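Local coordinates for Lmo2470 protein (Listeria monocytogenes EGD-e, PDB 5HL3) that binds calcium and, as an internalin with leucine-rich repeats, interacts with the host protein afadin and facilitates crossing of the basement membrane, at residues D41-D44 with L45-L48; M156-T159 with S160-P164; L284-Y287 with F288-E292; S329-P333 with G334-L338. All blocks are in the same frame, centred on the assembly; numbering follows the deposited sequence.

Contact 1. Residues D41-D44 with L45-L48; sequences DQDD and LDAL
Asp46 OD1 is gripped by two side-chain amides: Gln42 NE2 one helical turn earlier, 3.1 Å from Asp46 OD1, and the ND2 of Asn72 from a neighbouring loop. The Gln42 bond is almost straight, with an N-H...O angle of 174°, and the oxygen lies in the plane of the Gln42 amide. The amide comes from above the carboxylate plane, and the two flat groups are turned 48° against each other. A bend at chi2 (61°) turns the amide of Gln42 toward Asp46 and sets NE2 3.8 Å from Leu45 CB. NE2 has a second acceptor in Met70 O, so the amide links the helix to the chain around Met70 and Asn72. Residues 41-48 hold the short helix 42-46 of the internalin N-terminal region, whose start is a capping box: Asp44 N donates to Asp41 OD1 at 3.1 Å, and Asp41 N returns a bond to Asp44 OD2 at 3.0 Å. Within the helix, Asp46 N donates to Gln42 O at 2.8 Å. On the outer side, Asp43 OD1 and Asp46 OD2 stand 4.4 Å apart, two like charges that probably repel; two waters each lie within 2.9 Å of both oxygens and can bridge them, which probably eases the repulsion. The backbone O of Asp46 accepts from ND2 of Asn73, a residue seen to bind calcium in a structure of this protein, though not in this chain.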
loop_
_atom_site.group_PDB
_atom_site.type_symbol
_atom_site.label_atom_id
_atom_site.label_comp_id
_atom_site.label_asym_id
_atom_site.label_seq_id
_atom_site.Cartn_x
_atom_site.Cartn_y
_atom_site.Cartn_z
ATOM N N ASP A 41 21.753 13.563 35.038
ATOM C CA ASP A 41 21.783 12.408 35.932
ATOM C C ASP A 41 20.684 11.430 35.526
ATOM O O ASP A 41 19.946 11.653 34.574
ATOM C CB ASP A 41 21.700 12.832 37.400
ATOM C CG ASP A 41 20.446 13.588 37.762
ATOM O OD1 ASP A 41 19.416 13.492 37.068
ATOM O OD2 ASP A 41 20.480 14.315 38.810
ATOM N N GLN A 42 20.579 10.318 36.234
ATOM C CA GLN A 42 19.614 9.287 35.856
ATOM C C GLN A 42 18.172 9.809 35.933
ATOM O O GLN A 42 17.326 9.435 35.119
ATOM C CB GLN A 42 19.804 8.009 36.688
ATOM C CG GLN A 42 18.976 6.838 36.191
ATOM C CD GLN A 42 19.331 6.434 34.767
ATOM O OE1 GLN A 42 20.507 6.253 34.456
ATOM N NE2 GLN A 42 18.334 6.255 33.922
ATOM N N ASP A 43 17.885 10.692 36.887
ATOM C CA ASP A 43 16.540 11.292 36.970
ATOM C C ASP A 43 16.197 12.048 35.690
ATOM O O ASP A 43 15.046 12.024 35.242
ATOM C CB ASP A 43 16.424 12.254 38.156
ATOM C CG ASP A 43 16.020 11.578 39.471
ATOM O OD1 ASP A 43 16.002 10.332 39.584
ATOM O OD2 ASP A 43 15.678 12.327 40.428
ATOM N N ASP A 44 17.170 12.717 35.067
ATOM C CA ASP A 44 16.896 13.445 33.831
ATOM C C ASP A 44 16.502 12.474 32.707
ATOM O O ASP A 44 15.602 12.750 31.919
ATOM C CB ASP A 44 18.113 14.260 33.410
ATOM C CG ASP A 44 18.437 15.402 34.341
ATOM O OD1 ASP A 44 17.523 16.107 34.809
ATOM O OD2 ASP A 44 19.616 15.600 34.618
ATOM N N LEU A 45 17.187 11.348 32.637
ATOM C CA LEU A 45 16.863 10.300 31.652
ATOM C C LEU A 45 15.486 9.692 31.941
ATOM O O LEU A 45 14.671 9.454 31.015
ATOM C CB LEU A 45 17.947 9.229 31.597
ATOM C CG LEU A 45 19.313 9.670 31.100
ATOM C CD1 LEU A 45 20.312 8.565 31.368
ATOM C CD2 LEU A 45 19.324 10.088 29.613
ATOM N N ASP A 46 15.204 9.436 33.218
ATOM C CA ASP A 46 13.923 8.828 33.595
ATOM C C ASP A 46 12.725 9.706 33.257
ATOM O O ASP A 46 11.627 9.183 33.018
ATOM C CB ASP A 46 13.904 8.500 35.093
ATOM C CG ASP A 46 14.834 7.375 35.486
ATOM O OD1 ASP A 46 15.389 6.655 34.635
ATOM O OD2 ASP A 46 15.048 7.208 36.696
ATOM N N ALA A 47 12.933 11.024 33.191
ATOM C CA ALA A 47 11.847 11.925 32.796
ATOM C C ALA A 47 11.448 11.810 31.311
ATOM O O ALA A 47 10.413 12.342 30.922
ATOM C CB ALA A 47 12.241 13.350 33.130
ATOM N N LEU A 48 12.276 11.165 30.486
ATOM C CA LEU A 48 11.967 11.012 29.059
ATOM C C LEU A 48 10.990 9.883 28.794
ATOM O O LEU A 48 11.159 8.747 29.281
ATOM C CB LEU A 48 13.252 10.717 28.312
ATOM C CG LEU A 48 14.342 11.781 28.407
ATOM C CD1 LEU A 48 15.590 11.243 27.763
ATOM C CD2 LEU A 48 13.865 13.087 27.739
HETATM O O HOH W 1 16.956 7.908 38.665
HETATM O O HOH W 2 13.733 8.831 38.622
#

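Contact 2. Residues M156-T159 with S160-P164; sequences MLIT and SDELP. With CA (calcium ion), chain E.
A calcium site in a loop of the leucine-rich repeats is built here from one backbone carbonyl and one carboxylate five residues on. The ion takes Leu157 O at 2.4 Å and both oxygens of Glu162, so the carboxylate chelates it in bidentate fashion; four waters bring the ligand count to seven. Glu162 can span the distance because its chain is extended beyond CG (chi2 167°). Its OE1 has a second task, accepting from Thr159 N at 3.0 Å with an N-H...O angle of 165°. That N-H arrives from above the carboxylate plane, so metal and backbone together fix the rotation of the group. The backbone turn closes in the other direction, Glu162 N donating to Thr159 O at 2.9 Å across the 3-10 segment 160-162. Thr159 OG1 donates to Asp161 OD1 at 2.6 Å, on the syn side of that carboxylate, and accepts from a calcium-bound water, which makes Thr159 a second-shell residue. The loop joins strands 150-152 and 174-176 of the parallel sheet. Asn180 OD1, beyond strand 174-176, receives the N-H groups of selenomethionine Met156 and Ile158, while the side chains of Met156 and Ile158 pack on Leu135 in strand 134-135.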
loop_
_atom_site.group_PDB
_atom_site.type_symbol
_atom_site.label_atom_id
_atom_site.label_comp_id
_atom_site.label_asym_id
_atom_site.label_seq_id
_atom_site.Cartn_x
_atom_site.Cartn_y
_atom_site.Cartn_z
HETATM N N MSE A 156 8.299 1.640 -0.557
HETATM C CA MSE A 156 9.614 1.176 -0.129
HETATM C C MSE A 156 10.279 0.261 -1.121
HETATM O O MSE A 156 11.285 -0.354 -0.798
HETATM C CB MSE A 156 9.523 0.430 1.226
HETATM C CG MSE A 156 8.935 1.303 2.349
HETATM SE SE MSE A 156 9.104 0.449 4.100
HETATM C CE MSE A 156 10.991 0.826 4.382
ATOM N N LEU A 157 9.755 0.201 -2.355
ATOM C CA LEU A 157 10.241 -0.733 -3.392
ATOM C C LEU A 157 10.269 -2.203 -2.919
ATOM O O LEU A 157 11.229 -2.941 -3.180
ATOM C CB LEU A 157 11.562 -0.257 -3.967
ATOM C CG LEU A 157 11.433 1.038 -4.785
ATOM C CD1 LEU A 157 12.823 1.524 -5.111
ATOM C CD2 LEU A 157 10.634 0.849 -6.043
ATOM N N ILE A 158 9.196 -2.616 -2.244
ATOM C CA ILE A 158 9.095 -3.979 -1.777
ATOM C C ILE A 158 8.536 -4.862 -2.897
ATOM O O ILE A 158 7.507 -4.540 -3.488
ATOM C CB ILE A 158 8.206 -4.058 -0.531
ATOM C CG1 ILE A 158 8.906 -3.305 0.606
ATOM C CG2 ILE A 158 7.980 -5.524 -0.119
ATOM C CD1 ILE A 158 8.041 -3.019 1.809
ATOM N N THR A 159 9.242 -5.960 -3.181
ATOM C CA THR A 159 8.795 -6.989 -4.138
ATOM C C THR A 159 8.317 -8.212 -3.354
ATOM O O THR A 159 8.585 -8.352 -2.145
ATOM C CB THR A 159 9.881 -7.330 -5.177
ATOM O OG1 THR A 159 11.134 -7.523 -4.505
ATOM C CG2 THR A 159 10.013 -6.175 -6.176
ATOM N N SER A 160 7.615 -9.119 -4.025
ATOM C CA SER A 160 6.987 -10.249 -3.329
ATOM C C SER A 160 7.985 -11.224 -2.677
ATOM O O SER A 160 7.674 -11.841 -1.657
ATOM C CB SER A 160 6.009 -10.960 -4.261
ATOM O OG SER A 160 4.976 -10.068 -4.634
ATOM N N ASP A 161 9.198 -11.297 -3.213
ATOM C CA ASP A 161 10.234 -12.137 -2.618
ATOM C C ASP A 161 10.751 -11.584 -1.269
ATOM O O ASP A 161 11.469 -12.265 -0.555
ATOM C CB ASP A 161 11.417 -12.304 -3.592
ATOM C CG ASP A 161 12.086 -10.963 -3.934
ATOM O OD1 ASP A 161 11.375 -10.061 -4.357
ATOM O OD2 ASP A 161 13.316 -10.774 -3.767
ATOM N N GLU A 162 10.365 -10.353 -0.938
ATOM C CA GLU A 162 10.825 -9.663 0.279
ATOM C C GLU A 162 9.780 -9.644 1.382
ATOM O O GLU A 162 10.033 -9.097 2.462
ATOM C CB GLU A 162 11.213 -8.211 -0.101
ATOM C CG GLU A 162 12.432 -8.133 -1.023
ATOM C CD GLU A 162 12.682 -6.782 -1.682
ATOM O OE1 GLU A 162 11.812 -5.887 -1.587
ATOM O OE2 GLU A 162 13.756 -6.663 -2.338
ATOM N N LEU A 163 8.622 -10.267 1.142
ATOM C CA LEU A 163 7.469 -10.230 2.059
ATOM C C LEU A 163 7.101 -11.631 2.544
ATOM O O LEU A 163 6.548 -12.440 1.770
ATOM C CB LEU A 163 6.270 -9.600 1.338
ATOM C CG LEU A 163 4.937 -9.586 2.090
ATOM C CD1 LEU A 163 5.017 -8.827 3.361
ATOM C CD2 LEU A 163 3.866 -9.033 1.186
ATOM N N PRO A 164 7.420 -11.959 3.791
ATOM C CA PRO A 164 7.103 -13.308 4.278
ATOM C C PRO A 164 5.651 -13.502 4.681
ATOM O O PRO A 164 4.915 -12.556 4.849
ATOM C CB PRO A 164 8.010 -13.465 5.494
ATOM C CG PRO A 164 8.254 -12.118 5.967
ATOM C CD PRO A 164 8.114 -11.161 4.800
HETATM CA CA CA E . 13.237 -4.168 -2.651
HETATM O O HOH W 3 13.334 -2.095 -1.572
HETATM O O HOH W 4 12.797 -5.192 -4.764
HETATM O O HOH W 5 15.182 -3.551 -3.712
HETATM O O HOH W 6 14.823 -4.474 -0.842
#

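Contact 3. Residues L284-Y287 with F288-E292; sequences LPIY and FQMEE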
loop_
_atom_site.group_PDB
_atom_site.type_symbol
_atom_site.label_atom_id
_atom_site.label_comp_id
_atom_site.label_asym_id
_atom_site.label_seq_id
_atom_site.Cartn_x
_atom_site.Cartn_y
_atom_site.Cartn_z
ATOM N N LEU A 284 -20.241 -7.633 -21.552
ATOM C CA LEU A 284 -19.527 -6.732 -20.621
ATOM C C LEU A 284 -20.127 -6.865 -19.247
ATOM O O LEU A 284 -20.887 -6.002 -18.811
ATOM C CB LEU A 284 -19.522 -5.290 -21.134
ATOM C CG LEU A 284 -18.580 -4.308 -20.421
ATOM C CD1 LEU A 284 -17.168 -4.832 -20.357
ATOM C CD2 LEU A 284 -18.651 -2.949 -21.112
ATOM N N PRO A 285 -19.795 -7.969 -18.552
ATOM C CA PRO A 285 -20.489 -8.257 -17.308
ATOM C C PRO A 285 -20.413 -7.133 -16.279
ATOM O O PRO A 285 -21.401 -6.860 -15.596
ATOM C CB PRO A 285 -19.847 -9.562 -16.836
ATOM C CG PRO A 285 -19.442 -10.243 -18.123
ATOM C CD PRO A 285 -18.926 -9.100 -18.970
ATOM N N ILE A 286 -19.267 -6.481 -16.187
ATOM C CA ILE A 286 -19.085 -5.393 -15.223
ATOM C C ILE A 286 -20.081 -4.266 -15.414
ATOM O O ILE A 286 -20.565 -3.686 -14.415
ATOM C CB ILE A 286 -17.621 -4.880 -15.217
ATOM C CG1 ILE A 286 -17.420 -3.829 -14.109
ATOM C CG2 ILE A 286 -17.196 -4.338 -16.592
ATOM C CD1 ILE A 286 -15.971 -3.436 -13.878
ATOM N N TYR A 287 -20.438 -3.934 -16.652
ATOM C CA TYR A 287 -21.422 -2.876 -16.874
ATOM C C TYR A 287 -22.730 -3.251 -16.198
ATOM O O TYR A 287 -23.345 -2.426 -15.481
ATOM C CB TYR A 287 -21.655 -2.577 -18.391
ATOM C CG TYR A 287 -22.914 -1.755 -18.582
ATOM C CD1 TYR A 287 -22.925 -0.386 -18.265
ATOM C CD2 TYR A 287 -24.124 -2.358 -18.907
ATOM C CE1 TYR A 287 -24.084 0.354 -18.339
ATOM C CE2 TYR A 287 -25.303 -1.619 -18.951
ATOM C CZ TYR A 287 -25.271 -0.264 -18.677
ATOM O OH TYR A 287 -26.459 0.466 -18.744
ATOM N N PHE A 288 -23.209 -4.466 -16.470
ATOM C CA PHE A 288 -24.490 -4.906 -15.918
ATOM C C PHE A 288 -24.491 -5.008 -14.397
ATOM O O PHE A 288 -25.479 -4.664 -13.763
ATOM C CB PHE A 288 -24.962 -6.180 -16.621
ATOM C CG PHE A 288 -25.221 -5.948 -18.082
ATOM C CD1 PHE A 288 -26.370 -5.304 -18.502
ATOM C CD2 PHE A 288 -24.249 -6.256 -19.023
ATOM C CE1 PHE A 288 -26.591 -5.037 -19.847
ATOM C CE2 PHE A 288 -24.435 -5.944 -20.351
ATOM C CZ PHE A 288 -25.608 -5.345 -20.757
ATOM N N GLN A 289 -23.372 -5.418 -13.819
ATOM C CA GLN A 289 -23.229 -5.456 -12.365
ATOM C C GLN A 289 -23.278 -4.054 -11.767
ATOM O O GLN A 289 -23.981 -3.824 -10.754
ATOM C CB GLN A 289 -21.926 -6.135 -11.981
ATOM C CG GLN A 289 -21.897 -7.623 -12.244
ATOM C CD GLN A 289 -20.511 -8.201 -11.998
ATOM O OE1 GLN A 289 -19.529 -7.780 -12.637
ATOM N NE2 GLN A 289 -20.422 -9.145 -11.086
HETATM N N MSE A 290 -22.531 -3.124 -12.364
HETATM C CA MSE A 290 -22.512 -1.745 -11.870
HETATM C C MSE A 290 -23.872 -1.101 -12.020
HETATM O O MSE A 290 -24.330 -0.363 -11.147
HETATM C CB MSE A 290 -21.397 -0.924 -12.555
HETATM C CG MSE A 290 -20.041 -1.423 -12.063
HETATM SE SE MSE A 290 -18.495 -0.501 -12.829
HETATM C CE MSE A 290 -18.830 1.339 -12.208
ATOM N N GLU A 291 -24.539 -1.352 -13.147
ATOM C CA GLU A 291 -25.844 -0.750 -13.392
ATOM C C GLU A 291 -26.861 -1.259 -12.393
ATOM O O GLU A 291 -27.572 -0.451 -11.750
ATOM C CB GLU A 291 -26.306 -1.044 -14.840
ATOM C CG GLU A 291 -27.500 -0.226 -15.321
ATOM C CD GLU A 291 -28.829 -0.619 -14.702
ATOM O OE1 GLU A 291 -29.074 -1.802 -14.382
ATOM O OE2 GLU A 291 -29.686 0.275 -14.557
ATOM N N GLU A 292 -26.897 -2.577 -12.184
ATOM C CA GLU A 292 -27.933 -3.149 -11.353
ATOM C C GLU A 292 -27.752 -2.910 -9.860
ATOM O O GLU A 292 -28.739 -2.919 -9.120
ATOM C CB GLU A 292 -28.195 -4.602 -11.698
ATOM C CG GLU A 292 -27.176 -5.606 -11.323
ATOM C CD GLU A 292 -27.146 -6.814 -12.285
ATOM O OE1 GLU A 292 -26.120 -7.522 -12.227
ATOM O OE2 GLU A 292 -28.069 -7.019 -13.129
#
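With CG of Tyr287 anti to its backbone N (chi1 165°) and CG of Phe288 swung beside its own (chi1 -63°), two successive rings meet in a T-shaped pair. They sit on helix 285-292, which follows edge strand 280-283 of the mixed sheet in the C-terminal domain. The ring planes stand 83° apart with centroids separated by 4.9 Å, and Tyr287 presents its edge: CD2 lies over the centre of the Phe288 face. The Tyr287 ring has Glu291 CB over one face, offset toward the rim, and Glu291 CG runs alongside to 3.6 Å from Tyr287 OH. That pairing follows the helical repeat, since Glu291 N donates to Tyr287 O at 2.8 Å. One turn of the same kind aligns Ile286 with selenomethionine Met290, whose N donates to Ile286 O at 2.9 Å. Beyond the helix, Tyr287 makes another edge-to-face pair with Tyr342 of strand 334-345, and Phe288 touches Glu319 and Asn322, which bind a calcium ion. Gln289 OE1 accepts from Leu252 N, tying the helix to the loop between strands 248-249 and 260-261. Ile286 and Met290 point the same way, against strands 334-345 and 350-360, with Ile286 CG1 3.7 Å from Met290 SE.

Contact 4. Residues S329-P333 with G334-L338; sequences SALSP and GEYKL
The ring of Tyr336 carries Leu331 CD1 over one face and has Ser332 O at its edge, near the ring plane. Leu331 CD1 lies 4.1 Å from the ring centroid and 17° off the normal, the geometry of a CH-pi contact, although it is offset toward the rim. The two side chains slide past each other in opposite directions, which also sets Leu331 CB 3.9 Å from Tyr336 OH. The hydroxyl then donates to Ser332 O over a very short 2.5 Å. Thus the side chain of a residue on strand 334-345 reaches back to the chain that leads into that strand, in the C-terminal domain, whose sequence family belongs to the E-set clan. Gly334 opens the strand at phi 158° and psi -169°, angles at which a CB would be jammed against the preceding carbonyl. Backbone bonds of Gly334 and Tyr336 with Ile360 and Val358 hold this end of the strand in the sheet, where Leu331 and Tyr336 both pack on Ile360. One water accepts from Ser332 N at 2.8 Å and donates weakly to Tyr336 OH. The phenol therefore acts as donor to the carbonyl and weak acceptor from water, which would orient its O-H.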
loop_
_atom_site.group_PDB
_atom_site.type_symbol
_atom_site.label_atom_id
_atom_site.label_comp_id
_atom_site.label_asym_id
_atom_site.label_seq_id
_atom_site.Cartn_x
_atom_site.Cartn_y
_atom_site.Cartn_z
ATOM N N SER A 329 -22.263 -1.149 -38.979
ATOM C CA SER A 329 -22.782 -1.595 -40.270
ATOM C C SER A 329 -22.398 -0.733 -41.484
ATOM O O SER A 329 -22.407 -1.235 -42.615
ATOM C CB SER A 329 -24.296 -1.763 -40.192
ATOM O OG SER A 329 -24.953 -0.517 -40.062
ATOM N N ALA A 330 -22.047 0.532 -41.262
ATOM C CA ALA A 330 -21.680 1.418 -42.380
ATOM C C ALA A 330 -20.178 1.424 -42.688
ATOM O O ALA A 330 -19.767 2.005 -43.691
ATOM C CB ALA A 330 -22.170 2.842 -42.126
ATOM N N LEU A 331 -19.372 0.765 -41.855
ATOM C CA LEU A 331 -17.907 0.751 -42.045
ATOM C C LEU A 331 -17.492 -0.128 -43.212
ATOM O O LEU A 331 -18.110 -1.161 -43.474
ATOM C CB LEU A 331 -17.202 0.261 -40.780
ATOM C CG LEU A 331 -17.474 1.055 -39.503
ATOM C CD1 LEU A 331 -16.719 0.494 -38.314
ATOM C CD2 LEU A 331 -17.120 2.519 -39.691
ATOM N N SER A 332 -16.437 0.280 -43.907
ATOM C CA SER A 332 -15.932 -0.493 -45.030
ATOM C C SER A 332 -14.949 -1.561 -44.505
ATOM O O SER A 332 -14.551 -1.527 -43.326
ATOM C CB SER A 332 -15.246 0.438 -46.032
ATOM O OG SER A 332 -14.157 1.096 -45.414
ATOM N N PRO A 333 -14.570 -2.531 -45.358
ATOM C CA PRO A 333 -13.647 -3.568 -44.883
ATOM C C PRO A 333 -12.323 -2.996 -44.376
ATOM O O PRO A 333 -11.836 -1.996 -44.897
ATOM C CB PRO A 333 -13.433 -4.447 -46.125
ATOM C CG PRO A 333 -14.654 -4.219 -46.944
ATOM C CD PRO A 333 -14.979 -2.773 -46.752
ATOM N N GLY A 334 -11.767 -3.613 -43.341
ATOM C CA GLY A 334 -10.498 -3.167 -42.793
ATOM C C GLY A 334 -10.356 -3.633 -41.368
ATOM O O GLY A 334 -11.153 -4.452 -40.900
ATOM N N GLU A 335 -9.348 -3.094 -40.687
ATOM C CA GLU A 335 -9.080 -3.396 -39.291
ATOM C C GLU A 335 -9.407 -2.161 -38.468
ATOM O O GLU A 335 -8.939 -1.066 -38.779
ATOM C CB GLU A 335 -7.598 -3.732 -39.097
ATOM C CG GLU A 335 -7.046 -4.831 -39.983
ATOM C CD GLU A 335 -7.592 -6.229 -39.695
ATOM O OE1 GLU A 335 -8.088 -6.446 -38.574
ATOM O OE2 GLU A 335 -7.469 -7.094 -40.618
ATOM N N TYR A 336 -10.163 -2.349 -37.385
ATOM C CA TYR A 336 -10.648 -1.249 -36.562
ATOM C C TYR A 336 -10.402 -1.457 -35.082
ATOM O O TYR A 336 -10.406 -2.591 -34.597
ATOM C CB TYR A 336 -12.156 -1.089 -36.774
ATOM C CG TYR A 336 -12.528 -0.715 -38.196
ATOM C CD1 TYR A 336 -12.704 -1.682 -39.178
ATOM C CD2 TYR A 336 -12.737 0.626 -38.553
ATOM C CE1 TYR A 336 -13.043 -1.337 -40.474
ATOM C CE2 TYR A 336 -13.078 0.980 -39.838
ATOM C CZ TYR A 336 -13.230 0.006 -40.803
ATOM O OH TYR A 336 -13.560 0.389 -42.084
ATOM N N LYS A 337 -10.185 -0.349 -34.373
ATOM C CA LYS A 337 -10.068 -0.321 -32.905
ATOM C C LYS A 337 -11.370 0.280 -32.376
ATOM O O LYS A 337 -11.667 1.445 -32.665
ATOM C CB LYS A 337 -8.914 0.547 -32.472
ATOM C CG LYS A 337 -7.550 0.044 -32.899
ATOM C CD LYS A 337 -6.422 0.751 -32.150
ATOM C CE LYS A 337 -6.298 2.219 -32.536
ATOM N NZ LYS A 337 -6.192 2.490 -33.982
ATOM N N LEU A 338 -12.143 -0.523 -31.655
ATOM C CA LEU A 338 -13.436 -0.102 -31.077
ATOM C C LEU A 338 -13.298 0.146 -29.579
ATOM O O LEU A 338 -12.454 -0.446 -28.915
ATOM C CB LEU A 338 -14.532 -1.152 -31.318
ATOM C CG LEU A 338 -15.324 -1.027 -32.624
ATOM C CD1 LEU A 338 -14.440 -1.035 -33.854
ATOM C CD2 LEU A 338 -16.429 -2.079 -32.747
HETATM O O HOH W 7 -15.372 2.828 -43.460
#

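In the fold
Contacts 1 to 4 follow one another along the chain and sample three parts of an elongated molecule. Contact 1 lies in the N-terminal region, contact 2 in a loop of the parallel sheet of the leucine-rich repeats, and contacts 3 and 4 in the C-terminal domain. Centres of contacts 1 and 2 are about 40 Å apart, those of 2 and 3 about 35 Å, and those of 1 and 4 about 81 Å. Contacts 3 and 4, centres about 26 Å apart, are joined through strand 334-345, which contains Tyr336 and Tyr342. Calcium recurs along this length, bound in contact 2 and near contacts 1 and 3, consistent with ions helping to hold loops of an elongated afadin-binding protein.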